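Local coordinates for protein iron transport multicopper oxidase FET3 (Saccharomyces cerevisiae, PDB 1ZPU) that oxidises ferrous to ferric iron at the yeast cell surface, reducing oxygen to water with four copper ions, and so feeds high-affinity iron uptake, at residues E133-S138 with T186-R191; W180-D185 with M276-T281; W204-E209 with T246-A251. All blocks are in the same frame, centred on the assembly; numbering follows the deposited sequence.

Contact 1. Residues E133-S138 with T186-R191; sequences EELSLS and TTYLLR. With NAG (2-acetamido-2-deoxy-beta-D-glucopyranose), chain G; NAG (2-acetamido-2-deoxy-beta-D-glucopyranose), chain B.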
loop_
_atom_site.group_PDB
_atom_site.type_symbol
_atom_site.label_atom_id
_atom_site.label_comp_id
_atom_site.label_asym_id
_atom_site.label_seq_id
_atom_site.Cartn_x
_atom_site.Cartn_y
_atom_site.Cartn_z
ATOM N N GLU A 133 4.016 4.537 27.013
ATOM C CA GLU A 133 3.680 3.215 26.488
ATOM C C GLU A 133 3.436 3.334 25.010
ATOM O O GLU A 133 3.219 4.430 24.489
ATOM C CB GLU A 133 2.390 2.672 27.107
ATOM C CG GLU A 133 2.321 2.669 28.642
ATOM C CD GLU A 133 3.046 1.497 29.253
ATOM O OE1 GLU A 133 3.267 0.506 28.511
ATOM O OE2 GLU A 133 3.377 1.569 30.461
ATOM N N GLU A 134 3.429 2.192 24.335
ATOM C CA GLU A 134 3.193 2.161 22.901
ATOM C C GLU A 134 2.453 0.892 22.435
ATOM O O GLU A 134 2.605 -0.189 23.015
ATOM C CB GLU A 134 4.517 2.324 22.174
ATOM C CG GLU A 134 5.578 1.334 22.606
ATOM C CD GLU A 134 6.512 0.974 21.460
ATOM O OE1 GLU A 134 5.997 0.516 20.397
ATOM O OE2 GLU A 134 7.749 1.156 21.623
ATOM N N LEU A 135 1.638 1.046 21.392
ATOM C CA LEU A 135 0.898 -0.062 20.768
ATOM C C LEU A 135 0.506 0.307 19.342
ATOM O O LEU A 135 0.735 1.431 18.890
ATOM C CB LEU A 135 -0.376 -0.389 21.551
ATOM C CG LEU A 135 -1.551 0.589 21.457
ATOM C CD1 LEU A 135 -2.850 -0.125 21.747
ATOM C CD2 LEU A 135 -1.342 1.746 22.387
ATOM N N SER A 136 -0.113 -0.632 18.638
ATOM C CA SER A 136 -0.656 -0.342 17.322
ATOM C C SER A 136 -2.095 -0.807 17.223
ATOM O O SER A 136 -2.546 -1.619 18.027
ATOM C CB SER A 136 0.168 -1.009 16.221
ATOM O OG SER A 136 1.562 -0.852 16.430
ATOM N N LEU A 137 -2.813 -0.269 16.245
ATOM C CA LEU A 137 -4.103 -0.789 15.884
ATOM C C LEU A 137 -4.080 -0.999 14.385
ATOM O O LEU A 137 -3.727 -0.076 13.640
ATOM C CB LEU A 137 -5.203 0.190 16.240
ATOM C CG LEU A 137 -5.381 0.652 17.677
ATOM C CD1 LEU A 137 -6.525 1.628 17.695
ATOM C CD2 LEU A 137 -5.669 -0.502 18.610
ATOM N N SER A 138 -4.434 -2.205 13.944
ATOM C CA SER A 138 -4.523 -2.511 12.529
ATOM C C SER A 138 -5.973 -2.459 12.092
ATOM O O SER A 138 -6.720 -3.419 12.307
ATOM C CB SER A 138 -3.983 -3.915 12.255
ATOM O OG SER A 138 -2.618 -4.045 12.617
ATOM N N THR A 186 -1.467 8.987 31.215
ATOM C CA THR A 186 -0.383 8.300 30.527
ATOM C C THR A 186 -0.385 8.694 29.055
ATOM O O THR A 186 -1.439 8.818 28.432
ATOM C CB THR A 186 -0.476 6.765 30.716
ATOM O OG1 THR A 186 -0.468 6.457 32.116
ATOM C CG2 THR A 186 0.682 6.054 30.056
ATOM N N THR A 187 0.800 8.932 28.518
ATOM C CA THR A 187 0.943 9.230 27.108
ATOM C C THR A 187 1.240 7.934 26.368
ATOM O O THR A 187 2.248 7.271 26.635
ATOM C CB THR A 187 2.075 10.245 26.841
ATOM O OG1 THR A 187 1.751 11.504 27.446
ATOM C CG2 THR A 187 2.282 10.450 25.341
ATOM N N TYR A 188 0.354 7.574 25.443
ATOM C CA TYR A 188 0.522 6.383 24.615
ATOM C C TYR A 188 0.948 6.765 23.218
ATOM O O TYR A 188 0.394 7.698 22.626
ATOM C CB TYR A 188 -0.778 5.592 24.542
ATOM C CG TYR A 188 -1.098 4.843 25.802
ATOM C CD1 TYR A 188 -1.724 5.482 26.878
ATOM C CD2 TYR A 188 -0.774 3.492 25.933
ATOM C CE1 TYR A 188 -2.022 4.778 28.055
ATOM C CE2 TYR A 188 -1.059 2.787 27.097
ATOM C CZ TYR A 188 -1.682 3.431 28.149
ATOM O OH TYR A 188 -1.969 2.737 29.298
ATOM N N LEU A 189 1.939 6.057 22.689
ATOM C CA LEU A 189 2.234 6.132 21.259
ATOM C C LEU A 189 1.361 5.091 20.537
ATOM O O LEU A 189 1.510 3.878 20.720
ATOM C CB LEU A 189 3.723 5.925 20.980
ATOM C CG LEU A 189 4.198 6.209 19.550
ATOM C CD1 LEU A 189 4.354 7.691 19.309
ATOM C CD2 LEU A 189 5.497 5.496 19.244
ATOM N N LEU A 190 0.429 5.587 19.738
ATOM C CA LEU A 190 -0.541 4.744 19.093
ATOM C C LEU A 190 -0.258 4.735 17.592
ATOM O O LEU A 190 -0.392 5.764 16.924
ATOM C CB LEU A 190 -1.938 5.292 19.405
ATOM C CG LEU A 190 -3.179 4.417 19.266
ATOM C CD1 LEU A 190 -4.391 5.193 19.717
ATOM C CD2 LEU A 190 -3.365 3.980 17.850
ATOM N N ARG A 191 0.141 3.575 17.075
ATOM C CA ARG A 191 0.374 3.405 15.639
ATOM C C ARG A 191 -0.892 2.931 14.961
ATOM O O ARG A 191 -1.297 1.784 15.123
ATOM C CB ARG A 191 1.477 2.382 15.371
ATOM C CG ARG A 191 2.781 2.617 16.081
ATOM C CD ARG A 191 3.583 1.342 16.066
ATOM N NE ARG A 191 4.513 1.283 17.182
ATOM C CZ ARG A 191 5.743 1.784 17.131
ATOM N NH1 ARG A 191 6.190 2.354 16.003
ATOM N NH2 ARG A 191 6.533 1.709 18.200
HETATM C C1 NAG G . 1.540 -4.312 20.705
HETATM C C2 NAG G . 2.880 -3.694 20.337
HETATM C C3 NAG G . 3.903 -3.962 21.435
HETATM C C4 NAG G . 3.408 -3.595 22.830
HETATM C C5 NAG G . 1.985 -4.103 23.043
HETATM C C6 NAG G . 1.366 -3.494 24.292
HETATM C C7 NAG G . 3.427 -3.561 17.962
HETATM C C8 NAG G . 3.819 -4.337 16.737
HETATM N N2 NAG G . 3.395 -4.251 19.099
HETATM O O3 NAG G . 5.092 -3.272 21.136
HETATM O O4 NAG G . 4.228 -4.262 23.759
HETATM O O5 NAG G . 1.149 -3.780 21.954
HETATM O O6 NAG G . 0.038 -3.951 24.407
HETATM O O7 NAG G . 3.153 -2.359 17.897
HETATM C C1 NAG B . -3.248 -4.665 18.399
HETATM C C2 NAG B . -3.115 -4.514 19.918
HETATM C C3 NAG B . -1.747 -3.953 20.287
HETATM C C4 NAG B . -0.590 -4.698 19.611
HETATM C C5 NAG B . -0.882 -4.840 18.131
HETATM C C6 NAG B . 0.143 -5.797 17.561
HETATM C C7 NAG B . -4.942 -4.008 21.467
HETATM C C8 NAG B . -5.804 -2.949 22.118
HETATM N N2 NAG B . -4.166 -3.663 20.439
HETATM O O3 NAG B . -1.592 -4.056 21.675
HETATM O O4 NAG B . 0.620 -3.960 19.662
HETATM O O5 NAG B . -2.147 -5.414 17.936
HETATM O O6 NAG B . 0.010 -5.904 16.166
HETATM O O7 NAG B . -4.978 -5.157 21.898
#

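Contact 2. Residues W180-D185 with M276-T281; sequences WEVQPD and MVYNKT. With NAG (2-acetamido-2-deoxy-beta-D-glucopyranose), chain C; NAG (2-acetamido-2-deoxy-beta-D-glucopyranose), chain B.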
loop_
_atom_site.group_PDB
_atom_site.type_symbol
_atom_site.label_atom_id
_atom_site.label_comp_id
_atom_site.label_asym_id
_atom_site.label_seq_id
_atom_site.Cartn_x
_atom_site.Cartn_y
_atom_site.Cartn_z
ATOM N N TRP A 180 -9.209 -1.967 24.719
ATOM C CA TRP A 180 -7.909 -1.385 24.992
ATOM C C TRP A 180 -7.911 -0.859 26.423
ATOM O O TRP A 180 -8.553 0.153 26.741
ATOM C CB TRP A 180 -7.587 -0.290 23.974
ATOM C CG TRP A 180 -6.300 0.439 24.206
ATOM C CD1 TRP A 180 -5.154 -0.067 24.736
ATOM C CD2 TRP A 180 -6.021 1.797 23.883
ATOM N NE1 TRP A 180 -4.178 0.893 24.777
ATOM C CE2 TRP A 180 -4.679 2.049 24.250
ATOM C CE3 TRP A 180 -6.779 2.836 23.327
ATOM C CZ2 TRP A 180 -4.073 3.301 24.092
ATOM C CZ3 TRP A 180 -6.174 4.097 23.163
ATOM C CH2 TRP A 180 -4.830 4.311 23.547
ATOM N N GLU A 181 -7.209 -1.578 27.291
ATOM C CA GLU A 181 -7.122 -1.229 28.713
ATOM C C GLU A 181 -6.049 -0.174 28.947
ATOM O O GLU A 181 -4.876 -0.410 28.664
ATOM C CB GLU A 181 -6.756 -2.464 29.529
ATOM C CG GLU A 181 -7.514 -3.714 29.149
ATOM C CD GLU A 181 -7.778 -4.587 30.357
ATOM O OE1 GLU A 181 -8.968 -4.901 30.600
ATOM O OE2 GLU A 181 -6.805 -4.938 31.079
ATOM N N VAL A 182 -6.432 0.983 29.474
ATOM C CA VAL A 182 -5.463 2.063 29.639
ATOM C C VAL A 182 -5.198 2.385 31.091
ATOM O O VAL A 182 -5.941 1.955 31.960
ATOM C CB VAL A 182 -5.853 3.358 28.868
ATOM C CG1 VAL A 182 -5.749 3.136 27.359
ATOM C CG2 VAL A 182 -7.234 3.857 29.278
ATOM N N GLN A 183 -4.122 3.125 31.343
ATOM C CA GLN A 183 -3.818 3.673 32.670
ATOM C C GLN A 183 -4.061 5.177 32.663
ATOM O O GLN A 183 -3.826 5.835 31.652
ATOM C CB GLN A 183 -2.357 3.412 33.041
ATOM C CG GLN A 183 -1.983 1.950 33.133
ATOM C CD GLN A 183 -2.533 1.296 34.377
ATOM O OE1 GLN A 183 -2.540 1.886 35.469
ATOM N NE2 GLN A 183 -2.998 0.065 34.229
ATOM N N PRO A 184 -4.528 5.736 33.789
ATOM C CA PRO A 184 -4.784 7.179 33.840
ATOM C C PRO A 184 -3.508 7.994 33.656
ATOM O O PRO A 184 -2.415 7.512 33.972
ATOM C CB PRO A 184 -5.315 7.386 35.260
ATOM C CG PRO A 184 -4.763 6.226 36.043
ATOM C CD PRO A 184 -4.824 5.083 35.078
ATOM N N ASP A 185 -3.650 9.216 33.147
ATOM C CA ASP A 185 -2.533 10.162 33.040
ATOM C C ASP A 185 -1.294 9.529 32.406
ATOM O O ASP A 185 -0.210 9.518 32.978
ATOM C CB ASP A 185 -2.196 10.767 34.417
ATOM C CG ASP A 185 -1.118 11.840 34.338
ATOM O OD1 ASP A 185 -1.158 12.648 33.381
ATOM O OD2 ASP A 185 -0.224 11.873 35.218
ATOM N N MET A 276 -12.058 1.919 24.670
ATOM C CA MET A 276 -10.988 2.407 25.526
ATOM C C MET A 276 -11.450 2.298 26.989
ATOM O O MET A 276 -12.321 3.054 27.452
ATOM C CB MET A 276 -10.605 3.836 25.160
ATOM C CG MET A 276 -9.366 4.330 25.845
ATOM S SD MET A 276 -8.965 5.963 25.229
ATOM C CE MET A 276 -7.765 6.521 26.434
ATOM N N VAL A 277 -10.863 1.331 27.693
ATOM C CA VAL A 277 -11.315 0.943 29.020
ATOM C C VAL A 277 -10.407 1.469 30.137
ATOM O O VAL A 277 -9.281 1.009 30.306
ATOM C CB VAL A 277 -11.452 -0.599 29.147
ATOM C CG1 VAL A 277 -11.990 -0.967 30.494
ATOM C CG2 VAL A 277 -12.353 -1.165 28.060
ATOM N N TYR A 278 -10.910 2.434 30.898
ATOM C CA TYR A 278 -10.210 2.926 32.070
ATOM C C TYR A 278 -10.631 2.090 33.261
ATOM O O TYR A 278 -9.850 1.878 34.176
ATOM C CB TYR A 278 -10.554 4.393 32.347
ATOM C CG TYR A 278 -9.897 5.433 31.460
ATOM C CD1 TYR A 278 -10.269 5.583 30.127
ATOM C CD2 TYR A 278 -8.949 6.310 31.978
ATOM C CE1 TYR A 278 -9.686 6.547 29.328
ATOM C CE2 TYR A 278 -8.365 7.287 31.187
ATOM C CZ TYR A 278 -8.737 7.400 29.865
ATOM O OH TYR A 278 -8.160 8.367 29.079
ATOM N N ASN A 279 -11.878 1.630 33.242
ATOM C CA ASN A 279 -12.459 0.891 34.354
ATOM C C ASN A 279 -13.069 -0.423 33.869
ATOM O O ASN A 279 -14.041 -0.436 33.111
ATOM C CB ASN A 279 -13.506 1.750 35.063
ATOM C CG ASN A 279 -14.012 1.122 36.334
ATOM O OD1 ASN A 279 -13.875 -0.084 36.546
ATOM N ND2 ASN A 279 -14.584 1.954 37.206
ATOM N N LYS A 280 -12.481 -1.528 34.311
ATOM C CA LYS A 280 -12.831 -2.858 33.806
ATOM C C LYS A 280 -14.233 -3.282 34.188
ATOM O O LYS A 280 -14.764 -4.256 33.667
ATOM C CB LYS A 280 -11.839 -3.897 34.314
ATOM C CG LYS A 280 -10.507 -3.871 33.582
ATOM C CD LYS A 280 -9.955 -5.286 33.369
ATOM C CE LYS A 280 -9.520 -5.904 34.683
ATOM N NZ LYS A 280 -8.676 -4.932 35.447
ATOM N N THR A 281 -14.838 -2.510 35.076
ATOM C CA THR A 281 -16.035 -2.919 35.748
ATOM C C THR A 281 -17.194 -2.003 35.348
ATOM O O THR A 281 -18.364 -2.354 35.504
ATOM C CB THR A 281 -15.692 -2.956 37.235
ATOM O OG1 THR A 281 -15.890 -4.278 37.728
ATOM C CG2 THR A 281 -16.428 -1.934 38.036
HETATM C C1 NAG C . -15.567 1.373 38.088
HETATM C C2 NAG C . -15.087 1.792 39.478
HETATM C C3 NAG C . -16.110 1.383 40.526
HETATM C C4 NAG C . -17.455 2.020 40.179
HETATM C C5 NAG C . -17.831 1.587 38.764
HETATM C C6 NAG C . -19.125 2.208 38.275
HETATM C C7 NAG C . -12.739 1.994 40.044
HETATM C C8 NAG C . -11.991 1.653 41.300
HETATM N N2 NAG C . -13.792 1.217 39.784
HETATM O O3 NAG C . -15.659 1.761 41.809
HETATM O O4 NAG C . -18.446 1.597 41.089
HETATM O O5 NAG C . -16.826 1.966 37.857
HETATM O O6 NAG C . -19.527 1.448 37.162
HETATM O O7 NAG C . -12.371 2.944 39.328
HETATM C C1 NAG B . -3.248 -4.665 18.399
HETATM C C2 NAG B . -3.115 -4.514 19.918
HETATM C C3 NAG B . -1.747 -3.953 20.287
HETATM C C4 NAG B . -0.590 -4.698 19.611
HETATM C C5 NAG B . -0.882 -4.840 18.131
HETATM C C6 NAG B . 0.143 -5.797 17.561
HETATM C C7 NAG B . -4.942 -4.008 21.467
HETATM C C8 NAG B . -5.804 -2.949 22.118
HETATM N N2 NAG B . -4.166 -3.663 20.439
HETATM O O3 NAG B . -1.592 -4.056 21.675
HETATM O O4 NAG B . 0.620 -3.960 19.662
HETATM O O5 NAG B . -2.147 -5.414 17.936
HETATM O O6 NAG B . 0.010 -5.904 16.166
HETATM O O7 NAG B . -4.978 -5.157 21.898
#

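Contact 3. Residues W204-E209 with T246-A251; sequences WIEDHE and TDKNFA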
loop_
_atom_site.group_PDB
_atom_site.type_symbol
_atom_site.label_atom_id
_atom_site.label_comp_id
_atom_site.label_asym_id
_atom_site.label_seq_id
_atom_site.Cartn_x
_atom_site.Cartn_y
_atom_site.Cartn_z
ATOM N N TRP A 204 -11.449 7.874 15.094
ATOM C CA TRP A 204 -11.409 8.806 16.217
ATOM C C TRP A 204 -11.708 8.151 17.561
ATOM O O TRP A 204 -12.285 7.060 17.617
ATOM C CB TRP A 204 -12.349 9.992 15.989
ATOM C CG TRP A 204 -13.824 9.704 16.088
ATOM C CD1 TRP A 204 -14.620 9.909 17.170
ATOM C CD2 TRP A 204 -14.684 9.201 15.047
ATOM N NE1 TRP A 204 -15.925 9.570 16.879
ATOM C CE2 TRP A 204 -15.992 9.132 15.584
ATOM C CE3 TRP A 204 -14.475 8.799 13.718
ATOM C CZ2 TRP A 204 -17.087 8.686 14.839
ATOM C CZ3 TRP A 204 -15.564 8.347 12.978
ATOM C CH2 TRP A 204 -16.856 8.295 13.544
ATOM N N ILE A 205 -11.317 8.844 18.631
ATOM C CA ILE A 205 -11.506 8.377 19.992
ATOM C C ILE A 205 -12.381 9.397 20.716
ATOM O O ILE A 205 -12.024 10.568 20.802
ATOM C CB ILE A 205 -10.148 8.233 20.710
ATOM C CG1 ILE A 205 -9.226 7.312 19.913
ATOM C CG2 ILE A 205 -10.325 7.716 22.118
ATOM C CD1 ILE A 205 -7.788 7.316 20.392
ATOM N N GLU A 206 -13.529 8.948 21.218
ATOM C CA GLU A 206 -14.435 9.789 21.989
ATOM C C GLU A 206 -13.680 10.555 23.063
ATOM O O GLU A 206 -12.921 9.954 23.832
ATOM C CB GLU A 206 -15.533 8.937 22.619
ATOM C CG GLU A 206 -16.506 9.702 23.469
ATOM C CD GLU A 206 -17.450 8.802 24.244
ATOM O OE1 GLU A 206 -18.220 9.338 25.072
ATOM O OE2 GLU A 206 -17.421 7.569 24.047
ATOM N N ASP A 207 -13.872 11.881 23.067
ATOM C CA ASP A 207 -13.295 12.806 24.057
ATOM C C ASP A 207 -11.778 12.767 24.233
ATOM O O ASP A 207 -11.274 13.181 25.275
ATOM C CB ASP A 207 -13.960 12.620 25.420
ATOM C CG ASP A 207 -15.310 13.260 25.479
ATOM O OD1 ASP A 207 -16.329 12.524 25.602
ATOM O OD2 ASP A 207 -15.345 14.506 25.377
ATOM N N HIS A 208 -11.054 12.273 23.232
ATOM C CA HIS A 208 -9.598 12.282 23.274
ATOM C C HIS A 208 -9.038 12.866 21.993
ATOM O O HIS A 208 -9.322 12.384 20.902
ATOM C CB HIS A 208 -9.033 10.869 23.437
ATOM C CG HIS A 208 -9.232 10.267 24.795
ATOM N ND1 HIS A 208 -10.466 9.887 25.271
ATOM C CD2 HIS A 208 -8.338 9.921 25.750
ATOM C CE1 HIS A 208 -10.330 9.366 26.476
ATOM N NE2 HIS A 208 -9.048 9.381 26.792
ATOM N N GLU A 209 -8.217 13.895 22.123
ATOM C CA GLU A 209 -7.500 14.436 20.977
ATOM C C GLU A 209 -6.346 13.528 20.586
ATOM O O GLU A 209 -5.852 12.747 21.405
ATOM C CB GLU A 209 -6.982 15.840 21.291
ATOM C CG GLU A 209 -7.988 16.924 20.957
ATOM C CD GLU A 209 -7.627 18.284 21.521
ATOM O OE1 GLU A 209 -6.515 18.439 22.081
ATOM O OE2 GLU A 209 -8.470 19.200 21.399
ATOM N N THR A 246 -10.481 7.380 36.361
ATOM C CA THR A 246 -10.706 5.978 36.047
ATOM C C THR A 246 -12.210 5.686 36.151
ATOM O O THR A 246 -12.627 4.550 36.329
ATOM C CB THR A 246 -9.839 5.086 36.975
ATOM O OG1 THR A 246 -8.461 5.321 36.660
ATOM C CG2 THR A 246 -10.121 3.590 36.782
ATOM N N ASP A 247 -13.028 6.721 36.008
ATOM C CA ASP A 247 -14.453 6.577 36.252
ATOM C C ASP A 247 -15.267 6.130 35.024
ATOM O O ASP A 247 -16.228 5.381 35.169
ATOM C CB ASP A 247 -15.030 7.834 36.924
ATOM C CG ASP A 247 -15.403 8.921 35.928
ATOM O OD1 ASP A 247 -14.564 9.288 35.072
ATOM O OD2 ASP A 247 -16.550 9.411 36.012
ATOM N N LYS A 248 -14.865 6.563 33.832
ATOM C CA LYS A 248 -15.645 6.323 32.615
ATOM C C LYS A 248 -14.853 5.602 31.523
ATOM O O LYS A 248 -13.636 5.724 31.446
ATOM C CB LYS A 248 -16.163 7.649 32.066
ATOM C CG LYS A 248 -17.243 7.491 31.022
ATOM C CD LYS A 248 -17.264 8.677 30.076
ATOM C CE LYS A 248 -18.444 8.595 29.118
ATOM N NZ LYS A 248 -19.707 8.951 29.833
ATOM N N ASN A 249 -15.550 4.853 30.677
ATOM C CA ASN A 249 -14.926 4.282 29.474
ATOM C C ASN A 249 -15.328 5.018 28.194
ATOM O O ASN A 249 -16.399 5.613 28.098
ATOM C CB ASN A 249 -15.202 2.778 29.330
ATOM C CG ASN A 249 -14.653 1.960 30.485
ATOM O OD1 ASN A 249 -13.513 2.127 30.900
ATOM N ND2 ASN A 249 -15.477 1.067 31.012
ATOM N N PHE A 250 -14.454 4.960 27.201
ATOM C CA PHE A 250 -14.618 5.755 25.993
ATOM C C PHE A 250 -14.597 4.909 24.730
ATOM O O PHE A 250 -13.944 3.873 24.670
ATOM C CB PHE A 250 -13.519 6.799 25.925
ATOM C CG PHE A 250 -13.558 7.784 27.039
ATOM C CD1 PHE A 250 -12.930 7.512 28.251
ATOM C CD2 PHE A 250 -14.216 9.001 26.882
ATOM C CE1 PHE A 250 -12.957 8.428 29.275
ATOM C CE2 PHE A 250 -14.240 9.920 27.905
ATOM C CZ PHE A 250 -13.607 9.630 29.100
ATOM N N ALA A 251 -15.316 5.370 23.720
ATOM C CA ALA A 251 -15.454 4.628 22.477
ATOM C C ALA A 251 -14.295 4.911 21.521
ATOM O O ALA A 251 -13.953 6.077 21.282
ATOM C CB ALA A 251 -16.760 4.983 21.826
#

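Contact 1. Residues E133-S138 with T186-R191
Glu133 to Ser136 pair in parallel register with Tyr188 to Arg191, and backbone hydrogen bonds establish the pairing. Five of them alternate along the two strands. Leu189 N gives to Glu133 O at 2.7 Å and Leu135 N to Leu189 O at 2.9 Å, followed by Arg191 N to Leu135 O and Leu137 N to Arg191 O; Glu133 N to Thr187 O, at 3.3 Å, is the longest. The segment axes make an angle of 23°.

One salt bridge lies on the face bearing Glu134, Ser136 and Arg191. Arg191 NH2 reaches Glu134 OE1 at 2.6 Å, with the oxygen in the guanidinium plane but the donor 46° above the carboxylate plane. The Arg191 chain, extended from CG to NE, runs past Ser136, its CD beside Ser136 OG. Ser136 OG donates to O7 of the chain G NAG at 2.6 Å.

On the other face carbon atoms pack together: Glu133 CB lies 3.5 Å from Tyr188 CE2, with Leu135 CD2 beside Tyr188 CD2, and Leu137 CG meets Leu190 CD2 at 3.9 Å.

Within the second cupredoxin-like domain, strand 187-194 separates strand 133-142 from strand 235-241, whose Leu239 and Val240 meet Leu189 and Leu190 respectively. Trp180 of strand 179-181 packs on Leu135 and Leu190, while Leu119 and Ile121 of strand 117-123 touch Ser136 and Arg191 respectively.

Contact 2. Residues W180-D185 with M276-T281
First torsions help bring Val182 and Tyr278 together: Val182 CG2 stands between its backbone N and carbonyl carbon, with CG1 beside the N (chi1 -69°), while Tyr278 CG lies anti to its carbonyl carbon (chi1 -76°). Val182 CG2 sits over the centre of the phenol ring, 3.6 Å from the Tyr278 ring centroid and 12° off the normal, a CH-pi contact by both measures. Val182 CG1 takes the same place over one face of the Trp180 ring, so the two methyls of one valine each rest on an aromatic face.

Met276 completes the apolar group. Its chain, extended beyond CG, runs alongside Trp180 and points the same way, with Met276 CG 3.9 Å from Trp180 CE3. Met276 SD stands obliquely to the indole, 4.8 Å from the centroid of the Trp180 six-membered ring, a Met-aromatic contact. Its methyl, Met276 CE, ends 3.9 Å from Val182 CG2.

Two backbone bonds define a short parallel pairing: Val277 N to Trp180 O at 2.8 Å and Val182 N to Val277 O at 3.0 Å. Glu181 OE1 lies against Lys280 CD, while Glu181 OE2 and Lys280 NZ stay 4.8 Å apart, too far for a salt bridge. Beyond the strand, Asn279 OD1 accepts from Thr281 N in an Asx turn, and Asn279 ND2 is covalently linked to C1 of the chain C NAG, an N-linked glycan.

Strand 179-181 is the outermost strand of its sheet beside 271-277, which has 250-256 on its other flank. Trp180 and Val182 lean on Tyr188 of strand 187-194, in the facing sheet of this cupredoxin-like domain.

Contact 3. Residues W204-E209 with T246-A251
His208 turns an edge to Phe250 where a type II beta turn, Ile205 to His208, meets residues Phe250 and Ala251 of strand 250-256 in a cupredoxin-like beta sandwich. The pair is T-shaped: ring centroids are 4.8 Å apart, the planes stand at 82°, and His208 CE1 lies 3.6 Å from Phe250 CG, over the face and offset toward the rim. On the opposite face of Phe250 lies Lys248 CD, from its own segment. Asp207 CB adds a contact at Phe250 CE2.

Glu206, in the turn, grips Ala251 through both backbone N and carboxylate. Its N donates to Ala251 O at 2.9 Å, and Glu206 OE2 accepts from Ala251 N at 3.1 Å, met on the anti side, somewhat out of the carboxylate plane. The anti first torsion (chi1 178°) and extended chain carry the carboxylate to that N-H. An alanine at Glu206 would probably leave Ala251 N without its carboxylate acceptor and Ala251 CB without the OE2 beside it.

Further out, the turn is closed by His208 N bonding to Ile205 O. The imidazole is fixed at both nitrogens: NE2 has Tyr278 as its partner, and His208 ND1 donates to Glu206 O at 2.8 Å, nearly straight at 173°, with the acceptor close to the ring plane.

All three contacts lie in the second cupredoxin-like domain, away from the copper sites. Contact 1 belongs to one sheet; contacts 2 and 3 belong to the sheet packed against it, sharing neighbouring strands 250-256 and 271-277, and their centres are about 9 Å apart. Met276 N meets Phe250 O at 2.7 Å, while Tyr278 OH meets His208 NE2, also at 2.7 Å. Contacts 1 and 2, about 13 Å apart between centres, join across the sandwich: Tyr188 OH lies 3.0 Å from Gln183 N, and both contacts touch the chain B NAG. Contact 3 reaches contact 1 more lightly, through Leu190 CD1 and Ile205 CD1 at 4.1 Å.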